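L544 (Acanthamoeba polyphaga mimivirus, PDB 4AMQ) is a virion protein identified as a new type of nucleotidyl transferase, which probably uses divalent metal ions to transfer nucleotidyl groups. Local coordinates at residues P40-V45 and L199-K204; G55-R60 and T65-V70; P250-F255 and Y267-K272. One frame throughout, in Å; residues are numbered along the deposited sequence.

Interaction 1: P40-V45 and L199-K204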
loop_
_atom_site.group_PDB
_atom_site.type_symbol
_atom_site.label_atom_id
_atom_site.label_comp_id
_atom_site.label_asym_id
_atom_site.label_seq_id
_atom_site.Cartn_x
_atom_site.Cartn_y
_atom_site.Cartn_z
ATOM N N PRO A 40 15.970 -12.759 -4.881
ATOM C CA PRO A 40 16.956 -13.551 -4.137
ATOM C C PRO A 40 17.608 -12.731 -3.031
ATOM O O PRO A 40 18.205 -13.282 -2.109
ATOM C CB PRO A 40 17.993 -13.907 -5.207
ATOM C CG PRO A 40 17.249 -13.830 -6.496
ATOM C CD PRO A 40 16.285 -12.696 -6.317
ATOM N N LYS A 41 17.483 -11.414 -3.126
ATOM C CA LYS A 41 18.126 -10.527 -2.172
ATOM C C LYS A 41 17.209 -10.161 -1.002
ATOM O O LYS A 41 17.676 -9.966 0.121
ATOM C CB LYS A 41 18.614 -9.266 -2.885
ATOM C CG LYS A 41 19.605 -8.444 -2.090
ATOM C CD LYS A 41 20.793 -8.055 -2.954
ATOM C CE LYS A 41 20.344 -7.393 -4.244
ATOM N NZ LYS A 41 21.509 -6.994 -5.085
ATOM N N ILE A 42 15.906 -10.084 -1.260
ATOM C CA ILE A 42 14.967 -9.599 -0.251
ATOM C C ILE A 42 14.135 -10.694 0.410
ATOM O O ILE A 42 13.533 -10.466 1.463
ATOM C CB ILE A 42 14.015 -8.522 -0.826
ATOM C CG1 ILE A 42 13.036 -9.145 -1.824
ATOM C CG2 ILE A 42 14.809 -7.398 -1.468
ATOM C CD1 ILE A 42 12.013 -8.164 -2.378
ATOM N N LEU A 43 14.087 -11.871 -0.205
ATOM C CA LEU A 43 13.324 -12.983 0.363
ATOM C C LEU A 43 14.050 -13.623 1.545
ATOM O O LEU A 43 15.279 -13.672 1.579
ATOM C CB LEU A 43 13.022 -14.040 -0.703
ATOM C CG LEU A 43 12.014 -13.677 -1.795
ATOM C CD1 LEU A 43 11.975 -14.753 -2.866
ATOM C CD2 LEU A 43 10.630 -13.453 -1.207
ATOM N N VAL A 44 13.284 -14.105 2.519
ATOM C CA VAL A 44 13.857 -14.834 3.646
ATOM C C VAL A 44 14.394 -16.189 3.183
ATOM O O VAL A 44 15.489 -16.599 3.567
ATOM C CB VAL A 44 12.825 -15.038 4.769
ATOM C CG1 VAL A 44 13.380 -15.962 5.841
ATOM C CG2 VAL A 44 12.421 -13.698 5.365
ATOM N N VAL A 45 13.607 -16.878 2.360
ATOM C CA VAL A 45 14.060 -18.082 1.672
ATOM C C VAL A 45 13.855 -17.886 0.170
ATOM O O VAL A 45 12.723 -17.795 -0.299
ATOM C CB VAL A 45 13.304 -19.340 2.154
ATOM C CG1 VAL A 45 13.756 -20.567 1.380
ATOM C CG2 VAL A 45 13.522 -19.547 3.639
ATOM N N LEU A 199 7.356 -8.096 5.629
ATOM C CA LEU A 199 8.467 -7.227 5.260
ATOM C C LEU A 199 7.992 -6.205 4.232
ATOM O O LEU A 199 7.579 -6.571 3.129
ATOM C CB LEU A 199 9.624 -8.047 4.683
ATOM C CG LEU A 199 10.210 -9.163 5.553
ATOM C CD1 LEU A 199 11.258 -9.963 4.784
ATOM C CD2 LEU A 199 10.798 -8.599 6.836
ATOM N N GLN A 200 8.038 -4.926 4.587
ATOM C CA GLN A 200 7.619 -3.880 3.656
ATOM C C GLN A 200 8.813 -3.160 3.045
ATOM O O GLN A 200 9.431 -2.303 3.676
ATOM C CB GLN A 200 6.672 -2.885 4.325
ATOM C CG GLN A 200 5.267 -3.434 4.523
ATOM C CD GLN A 200 4.291 -2.380 4.998
ATOM O OE1 GLN A 200 4.676 -1.410 5.648
ATOM N NE2 GLN A 200 3.018 -2.562 4.667
ATOM N N TYR A 201 9.127 -3.520 1.808
ATOM C CA TYR A 201 10.271 -2.955 1.113
ATOM C C TYR A 201 9.837 -1.854 0.158
ATOM O O TYR A 201 8.692 -1.820 -0.297
ATOM C CB TYR A 201 10.982 -4.032 0.282
ATOM C CG TYR A 201 11.743 -5.101 1.046
ATOM C CD1 TYR A 201 13.048 -4.884 1.468
ATOM C CD2 TYR A 201 11.175 -6.347 1.291
ATOM C CE1 TYR A 201 13.756 -5.863 2.139
ATOM C CE2 TYR A 201 11.878 -7.337 1.963
ATOM C CZ TYR A 201 13.169 -7.089 2.384
ATOM O OH TYR A 201 13.878 -8.066 3.053
ATOM N N PHE A 202 10.765 -0.955 -0.141
ATOM C CA PHE A 202 10.675 -0.150 -1.347
ATOM C C PHE A 202 11.958 -0.347 -2.146
ATOM O O PHE A 202 13.058 -0.295 -1.603
ATOM C CB PHE A 202 10.375 1.320 -1.035
ATOM C CG PHE A 202 8.919 1.586 -0.804
ATOM C CD1 PHE A 202 8.078 1.867 -1.871
ATOM C CD2 PHE A 202 8.377 1.507 0.471
ATOM C CE1 PHE A 202 6.727 2.090 -1.672
ATOM C CE2 PHE A 202 7.029 1.731 0.679
ATOM C CZ PHE A 202 6.201 2.024 -0.397
ATOM N N VAL A 203 11.801 -0.632 -3.430
ATOM C CA VAL A 203 12.925 -1.001 -4.270
ATOM C C VAL A 203 12.966 -0.125 -5.508
ATOM O O VAL A 203 11.986 -0.010 -6.236
ATOM C CB VAL A 203 12.843 -2.488 -4.694
ATOM C CG1 VAL A 203 13.989 -2.852 -5.638
ATOM C CG2 VAL A 203 12.848 -3.391 -3.468
ATOM N N LYS A 204 14.107 0.503 -5.742
ATOM C CA LYS A 204 14.273 1.279 -6.954
ATOM C C LYS A 204 14.555 0.326 -8.104
ATOM O O LYS A 204 15.676 -0.152 -8.267
ATOM C CB LYS A 204 15.408 2.286 -6.806
ATOM C CG LYS A 204 15.441 3.298 -7.927
ATOM C CD LYS A 204 16.727 4.096 -7.931
ATOM C CE LYS A 204 16.753 5.059 -9.108
ATOM N NZ LYS A 204 18.056 5.770 -9.214
#
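One face of the Tyr-201 ring is covered by Ile-42. The CB of Ile-42 lies 3.6 Å above the ring plane, shifted from the centre toward the rim. It makes a CH-pi contact, with CB 3.8 Å from the ring centroid and 21° off the normal. The two side chains run antiparallel alongside each other. The branches of Ile-42 spread over the ring: CG2 sits near Tyr-201 CE1 and CD1 near Tyr-201 CD2. This spread follows from chi1 of 70°, which puts CG1 between the backbone N and the carbonyl carbon. At the far end of the ring, Tyr-201 OH donates a weak hydrogen bond to Ile-42 O (2.9 Å). Ring and hydroxyl thus grip the same residue, the last of helix 28-42. Beyond it, Val-44 CG2 meets Leu-199 CD1 at 4.0 Å, the two side chains roughly perpendicular. All four residues are buried. Ile-42 also touches Phe-93 and Ile-99, two of the residues of the magnesium site, whose ion lies about 8 Å from the Tyr-201 side chain. The arrangement is a helix end packed on an inner strand of a mixed sheet, consistent with the alpha/beta core of a nucleotidyltransferase domain.

Interaction 2: G55-R60 and T65-V70. With MN (manganese (II) ion), chain B; MN (manganese (II) ion), chain C.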
loop_
_atom_site.group_PDB
_atom_site.type_symbol
_atom_site.label_atom_id
_atom_site.label_comp_id
_atom_site.label_asym_id
_atom_site.label_seq_id
_atom_site.Cartn_x
_atom_site.Cartn_y
_atom_site.Cartn_z
ATOM N N GLY A 55 -1.515 -11.248 -6.086
ATOM C CA GLY A 55 -2.032 -9.945 -6.460
ATOM C C GLY A 55 -1.822 -9.533 -7.902
ATOM O O GLY A 55 -1.816 -10.364 -8.807
ATOM N N SER A 56 -1.640 -8.232 -8.104
ATOM C CA SER A 56 -1.594 -7.649 -9.438
ATOM C C SER A 56 -0.386 -8.082 -10.262
ATOM O O SER A 56 -0.473 -8.185 -11.483
ATOM C CB SER A 56 -1.655 -6.118 -9.357
ATOM O OG SER A 56 -0.501 -5.590 -8.730
ATOM N N PHE A 57 0.741 -8.326 -9.601
ATOM C CA PHE A 57 1.941 -8.754 -10.312
ATOM C C PHE A 57 1.793 -10.178 -10.856
ATOM O O PHE A 57 2.281 -10.490 -11.942
ATOM C CB PHE A 57 3.176 -8.646 -9.421
ATOM C CG PHE A 57 4.470 -8.868 -10.152
ATOM C CD1 PHE A 57 4.859 -8.013 -11.171
ATOM C CD2 PHE A 57 5.303 -9.923 -9.817
ATOM C CE1 PHE A 57 6.049 -8.210 -11.847
ATOM C CE2 PHE A 57 6.496 -10.124 -10.489
ATOM C CZ PHE A 57 6.869 -9.266 -11.504
ATOM N N ARG A 58 1.121 -11.039 -10.096
ATOM C CA ARG A 58 0.823 -12.389 -10.567
ATOM C C ARG A 58 -0.024 -12.331 -11.837
ATOM O O ARG A 58 0.121 -13.166 -12.728
ATOM C CB ARG A 58 0.109 -13.201 -9.480
ATOM C CG ARG A 58 -0.482 -14.524 -9.966
ATOM C CD ARG A 58 -1.188 -15.267 -8.841
ATOM N NE ARG A 58 -2.054 -14.381 -8.064
ATOM C CZ ARG A 58 -2.759 -14.762 -7.002
ATOM N NH1 ARG A 58 -2.708 -16.021 -6.586
ATOM N NH2 ARG A 58 -3.519 -13.885 -6.355
ATOM N N ARG A 59 -0.902 -11.334 -11.913
ATOM C CA ARG A 59 -1.736 -11.124 -13.093
ATOM C C ARG A 59 -0.986 -10.362 -14.178
ATOM O O ARG A 59 -1.503 -10.163 -15.280
ATOM C CB ARG A 59 -3.019 -10.375 -12.727
ATOM C CG ARG A 59 -4.012 -11.193 -11.916
ATOM C CD ARG A 59 -5.281 -10.399 -11.636
ATOM N NE ARG A 59 -5.075 -9.357 -10.633
ATOM C CZ ARG A 59 -5.282 -8.058 -10.837
ATOM N NH1 ARG A 59 -5.707 -7.623 -12.015
ATOM N NH2 ARG A 59 -5.069 -7.194 -9.856
ATOM N N ARG A 60 0.229 -9.929 -13.854
ATOM C CA ARG A 60 1.082 -9.226 -14.806
ATOM C C ARG A 60 0.387 -8.027 -15.443
ATOM O O ARG A 60 0.447 -7.846 -16.658
ATOM C CB ARG A 60 1.559 -10.186 -15.899
ATOM C CG ARG A 60 2.370 -11.369 -15.386
ATOM C CD ARG A 60 2.757 -12.298 -16.526
ATOM N NE ARG A 60 3.869 -13.174 -16.172
ATOM C CZ ARG A 60 3.731 -14.401 -15.679
ATOM N NH1 ARG A 60 2.521 -14.906 -15.477
ATOM N NH2 ARG A 60 4.804 -15.124 -15.389
ATOM N N THR A 65 2.176 -1.754 -10.220
ATOM C CA THR A 65 1.956 -0.935 -9.034
ATOM C C THR A 65 2.881 -1.365 -7.904
ATOM O O THR A 65 3.678 -0.572 -7.403
ATOM C CB THR A 65 0.499 -1.016 -8.557
ATOM O OG1 THR A 65 0.134 -2.388 -8.356
ATOM C CG2 THR A 65 -0.426 -0.398 -9.591
ATOM N N ASP A 66 2.773 -2.629 -7.510
ATOM C CA ASP A 66 3.630 -3.176 -6.473
ATOM C C ASP A 66 3.748 -4.688 -6.621
ATOM O O ASP A 66 3.103 -5.290 -7.480
ATOM C CB ASP A 66 3.082 -2.827 -5.091
ATOM C CG ASP A 66 1.746 -3.489 -4.814
ATOM O OD1 ASP A 66 0.836 -3.381 -5.660
ATOM O OD2 ASP A 66 1.611 -4.131 -3.755
ATOM N N ILE A 67 4.577 -5.299 -5.783
ATOM C CA ILE A 67 4.727 -6.749 -5.783
ATOM C C ILE A 67 4.369 -7.328 -4.416
ATOM O O ILE A 67 4.906 -6.901 -3.393
ATOM C CB ILE A 67 6.156 -7.189 -6.186
ATOM C CG1 ILE A 67 6.413 -6.927 -7.674
ATOM C CG2 ILE A 67 6.368 -8.666 -5.882
ATOM C CD1 ILE A 67 6.616 -5.467 -8.031
ATOM N N ASP A 68 3.442 -8.283 -4.413
ATOM C CA ASP A 68 3.029 -8.981 -3.200
ATOM C C ASP A 68 3.508 -10.424 -3.264
ATOM O O ASP A 68 3.268 -11.123 -4.253
ATOM C CB ASP A 68 1.503 -8.965 -3.055
ATOM C CG ASP A 68 0.944 -7.562 -2.917
ATOM O OD1 ASP A 68 1.667 -6.681 -2.406
ATOM O OD2 ASP A 68 -0.218 -7.342 -3.322
ATOM N N ILE A 69 4.183 -10.873 -2.212
ATOM C CA ILE A 69 4.698 -12.237 -2.188
ATOM C C ILE A 69 4.504 -12.922 -0.842
ATOM O O ILE A 69 4.669 -12.298 0.212
ATOM C CB ILE A 69 6.191 -12.275 -2.577
ATOM C CG1 ILE A 69 6.351 -11.894 -4.046
ATOM C CG2 ILE A 69 6.791 -13.646 -2.330
ATOM C CD1 ILE A 69 7.743 -12.083 -4.576
ATOM N N VAL A 70 4.134 -14.202 -0.887
ATOM C CA VAL A 70 4.095 -15.031 0.308
ATOM C C VAL A 70 5.345 -15.909 0.333
ATOM O O VAL A 70 5.625 -16.634 -0.620
ATOM C CB VAL A 70 2.822 -15.908 0.359
ATOM C CG1 VAL A 70 2.919 -16.943 1.482
ATOM C CG2 VAL A 70 1.586 -15.040 0.538
HETATM MN MN MN B . -0.336 -5.343 -4.994
HETATM MN MN MN C . 1.069 -4.581 -1.674
HETATM O O HOH W 1 1.911 -4.893 -9.914
HETATM O O HOH W 2 -1.982 -4.003 -5.759
HETATM O O HOH W 3 0.239 -2.262 -0.964
#
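This is a partly buried contact between the short helix 55-58 and the start of strand 66-72, beside the two-manganese centre. Its apolar half is Phe-57 on Ile-67. Ile-67 CG1 lies over one face of the Phe-57 ring, 3.9 Å from the centroid and 18° off the normal. Phe-57 has CG anti to the backbone N (chi1 -171°), which lays the ring against the strand. The polar half runs through a water. It bonds Ser-56 OG at 2.8 Å, accepts from Thr-65 N and donates to Asp-66 O, so it bridges helix and strand. Thr-65 OG1 donates to the anti lone pair of Asp-66 OD1 (3.0 Å), a second-shell bond that limits the carboxylate's rotation. Asp-66 OD1 and OD2 both hold the first manganese, OD1 at 2.4 Å and OD2 at a longer 2.6 Å; OD2 bridges to the second ion at 2.2 Å. Asp-68 OD1 also binds this second ion (2.3 Å), where Asp-213 completes the protein ligands. Asp-68 OD2 reaches the first ion at 2.6 Å. A Gly-Ser pair at the start of a short helix, followed by an Asp-x-Asp pair on a strand, resembles the metal-binding signature of the polymerase beta-like nucleotidyltransferases.

Interaction 3: P250-F255 and Y267-K272; sequences PLRFYF and YIIETK
Arg-252 and Glu-270 form a salt bridge between two successive helices, 248-254 and 259-272, a helix-loop-helix pairing in the helical domain. Arg-252 NH1 donates to Glu-270 OE2 at 2.9 Å, and the bond is almost straight at 175°. The acceptor lies in the guanidinium plane and offers its anti lone pair. The two flat groups are nearly coplanar, 17° apart. The bends that bring them together are at chi3 of Arg-252 and at chi2 of Glu-270 (-63°), which turns the carboxylate back toward the first helix. Each charge has further partners. Arg-252 NH1 also forms a salt bridge with Glu-266 OE1. Glu-270 OE1 pairs with Lys-277 NZ, and Glu-270 OE2 takes a second cation, Arg-59 NH1. Both carboxylate oxygens are therefore engaged. The buried, shared carboxylate would be expected to stay ionised among these cations. The backbone of the second helix widens here into a pi-type turn. Tyr-267 O accepts both Thr-271 N (2.8 Å) and Lys-272 N (2.9 Å). Ile-269 O accepts a hydrogen bond from Tyr-245 OH. The apolar side of the contact is Ile-269, which comes at the arginine obliquely. Its CD1 sits over one face of the guanidinium, 3.6 Å above the plane and 3.8 Å from Arg-252 NE.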
loop_
_atom_site.group_PDB
_atom_site.type_symbol
_atom_site.label_atom_id
_atom_site.label_comp_id
_atom_site.label_asym_id
_atom_site.label_seq_id
_atom_site.Cartn_x
_atom_site.Cartn_y
_atom_site.Cartn_z
ATOM N N PRO A 250 -15.364 -4.519 -7.272
ATOM C CA PRO A 250 -16.360 -5.513 -6.846
ATOM C C PRO A 250 -17.031 -6.176 -8.049
ATOM O O PRO A 250 -17.290 -7.379 -8.023
ATOM C CB PRO A 250 -17.379 -4.677 -6.066
ATOM C CG PRO A 250 -16.599 -3.503 -5.572
ATOM C CD PRO A 250 -15.600 -3.201 -6.657
ATOM N N LEU A 251 -17.294 -5.401 -9.098
ATOM C CA LEU A 251 -17.913 -5.946 -10.301
ATOM C C LEU A 251 -17.016 -6.988 -10.962
ATOM O O LEU A 251 -17.493 -8.021 -11.424
ATOM C CB LEU A 251 -18.251 -4.835 -11.298
ATOM C CG LEU A 251 -19.236 -3.760 -10.837
ATOM C CD1 LEU A 251 -19.567 -2.820 -11.986
ATOM C CD2 LEU A 251 -20.502 -4.390 -10.276
ATOM N N ARG A 252 -15.715 -6.714 -11.006
ATOM C CA ARG A 252 -14.772 -7.650 -11.607
ATOM C C ARG A 252 -14.767 -8.967 -10.836
ATOM O O ARG A 252 -14.666 -10.041 -11.425
ATOM C CB ARG A 252 -13.362 -7.054 -11.677
ATOM C CG ARG A 252 -12.332 -7.994 -12.302
ATOM C CD ARG A 252 -11.000 -7.300 -12.550
ATOM N NE ARG A 252 -10.408 -6.778 -11.321
ATOM C CZ ARG A 252 -9.248 -6.131 -11.263
ATOM N NH1 ARG A 252 -8.543 -5.920 -12.369
ATOM N NH2 ARG A 252 -8.793 -5.694 -10.098
ATOM N N PHE A 253 -14.882 -8.882 -9.515
ATOM C CA PHE A 253 -14.972 -10.081 -8.699
ATOM C C PHE A 253 -16.267 -10.831 -9.006
ATOM O O PHE A 253 -16.265 -12.052 -9.154
ATOM C CB PHE A 253 -14.894 -9.743 -7.209
ATOM C CG PHE A 253 -14.964 -10.950 -6.312
ATOM C CD1 PHE A 253 -13.818 -11.662 -5.998
ATOM C CD2 PHE A 253 -16.178 -11.377 -5.792
ATOM C CE1 PHE A 253 -13.878 -12.779 -5.177
ATOM C CE2 PHE A 253 -16.246 -12.488 -4.971
ATOM C CZ PHE A 253 -15.092 -13.190 -4.661
ATOM N N TYR A 254 -17.367 -10.093 -9.112
ATOM C CA TYR A 254 -18.666 -10.698 -9.391
ATOM C C TYR A 254 -18.641 -11.476 -10.704
ATOM O O TYR A 254 -19.174 -12.582 -10.788
ATOM C CB TYR A 254 -19.765 -9.633 -9.434
ATOM C CG TYR A 254 -21.159 -10.194 -9.637
ATOM C CD1 TYR A 254 -21.661 -10.415 -10.913
ATOM C CD2 TYR A 254 -21.971 -10.503 -8.551
ATOM C CE1 TYR A 254 -22.933 -10.928 -11.105
ATOM C CE2 TYR A 254 -23.244 -11.017 -8.731
ATOM C CZ TYR A 254 -23.720 -11.227 -10.008
ATOM O OH TYR A 254 -24.986 -11.738 -10.190
ATOM N N PHE A 255 -18.008 -10.899 -11.722
ATOM C CA PHE A 255 -17.988 -11.495 -13.054
ATOM C C PHE A 255 -16.711 -12.278 -13.342
ATOM O O PHE A 255 -16.400 -12.542 -14.503
ATOM C CB PHE A 255 -18.158 -10.413 -14.125
ATOM C CG PHE A 255 -19.531 -9.804 -14.167
ATOM C CD1 PHE A 255 -20.591 -10.495 -14.736
ATOM C CD2 PHE A 255 -19.759 -8.538 -13.658
ATOM C CE1 PHE A 255 -21.856 -9.938 -14.785
ATOM C CE2 PHE A 255 -21.024 -7.974 -13.702
ATOM C CZ PHE A 255 -22.073 -8.676 -14.268
ATOM N N TYR A 267 -9.620 -5.105 -18.974
ATOM C CA TYR A 267 -9.121 -4.108 -19.909
ATOM C C TYR A 267 -9.384 -2.697 -19.397
ATOM O O TYR A 267 -8.495 -1.848 -19.401
ATOM C CB TYR A 267 -9.755 -4.289 -21.288
ATOM C CG TYR A 267 -9.390 -3.181 -22.249
ATOM C CD1 TYR A 267 -8.261 -3.273 -23.051
ATOM C CD2 TYR A 267 -10.171 -2.039 -22.345
ATOM C CE1 TYR A 267 -7.922 -2.257 -23.923
ATOM C CE2 TYR A 267 -9.842 -1.020 -23.213
ATOM C CZ TYR A 267 -8.717 -1.133 -23.999
ATOM O OH TYR A 267 -8.390 -0.114 -24.865
ATOM N N ILE A 268 -10.613 -2.457 -18.957
ATOM C CA ILE A 268 -11.020 -1.142 -18.476
ATOM C C ILE A 268 -10.210 -0.703 -17.261
ATOM O O ILE A 268 -9.676 0.408 -17.224
ATOM C CB ILE A 268 -12.515 -1.126 -18.116
ATOM C CG1 ILE A 268 -13.359 -1.448 -19.352
ATOM C CG2 ILE A 268 -12.913 0.221 -17.533
ATOM C CD1 ILE A 268 -14.827 -1.639 -19.058
ATOM N N ILE A 269 -10.126 -1.585 -16.271
ATOM C CA ILE A 269 -9.437 -1.287 -15.024
ATOM C C ILE A 269 -7.925 -1.170 -15.214
ATOM O O ILE A 269 -7.306 -0.216 -14.741
ATOM C CB ILE A 269 -9.742 -2.364 -13.957
ATOM C CG1 ILE A 269 -11.242 -2.384 -13.640
ATOM C CG2 ILE A 269 -8.923 -2.124 -12.697
ATOM C CD1 ILE A 269 -11.670 -3.510 -12.721
ATOM N N GLU A 270 -7.341 -2.129 -15.927
ATOM C CA GLU A 270 -5.888 -2.269 -15.983
ATOM C C GLU A 270 -5.207 -1.609 -17.190
ATOM O O GLU A 270 -4.020 -1.287 -17.136
ATOM C CB GLU A 270 -5.500 -3.749 -15.911
ATOM C CG GLU A 270 -6.072 -4.486 -14.706
ATOM C CD GLU A 270 -5.564 -3.937 -13.384
ATOM O OE1 GLU A 270 -4.678 -3.055 -13.401
ATOM O OE2 GLU A 270 -6.047 -4.390 -12.323
ATOM N N THR A 271 -5.941 -1.413 -18.278
ATOM C CA THR A 271 -5.342 -0.804 -19.465
ATOM C C THR A 271 -5.866 0.606 -19.719
ATOM O O THR A 271 -5.099 1.568 -19.740
ATOM C CB THR A 271 -5.524 -1.678 -20.727
ATOM O OG1 THR A 271 -4.823 -2.914 -20.554
ATOM C CG2 THR A 271 -4.968 -0.971 -21.955
ATOM N N LYS A 272 -7.174 0.729 -19.904
ATOM C CA LYS A 272 -7.767 2.030 -20.171
ATOM C C LYS A 272 -7.492 3.024 -19.045
ATOM O O LYS A 272 -7.146 4.178 -19.301
ATOM C CB LYS A 272 -9.269 1.900 -20.408
ATOM C CG LYS A 272 -9.938 3.209 -20.768
ATOM C CD LYS A 272 -11.387 2.995 -21.161
ATOM C CE LYS A 272 -12.087 4.324 -21.376
ATOM N NZ LYS A 272 -11.419 5.134 -22.433
#

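How the interactions relate
From the N terminus, helix 28-42 ends within 40-45, which opens the long loop that interaction 1 closes at strand 196-204. Interaction 2 lies nested inside that loop and closes a short loop of its own, 55-60 back to 65-70. Both reach the same mixed sheet. They meet where Leu-43 CD2 packs on Ile-69 CG2 at 4.0 Å. Interaction 3 follows in series and joins neighbouring helices of the helical domain. It is far from interaction 1, with nearest atoms about 17 Å apart, but touches interaction 2 through the Arg-59 to Glu-270 salt bridge, linking the nucleotidyltransferase domain to the helical one.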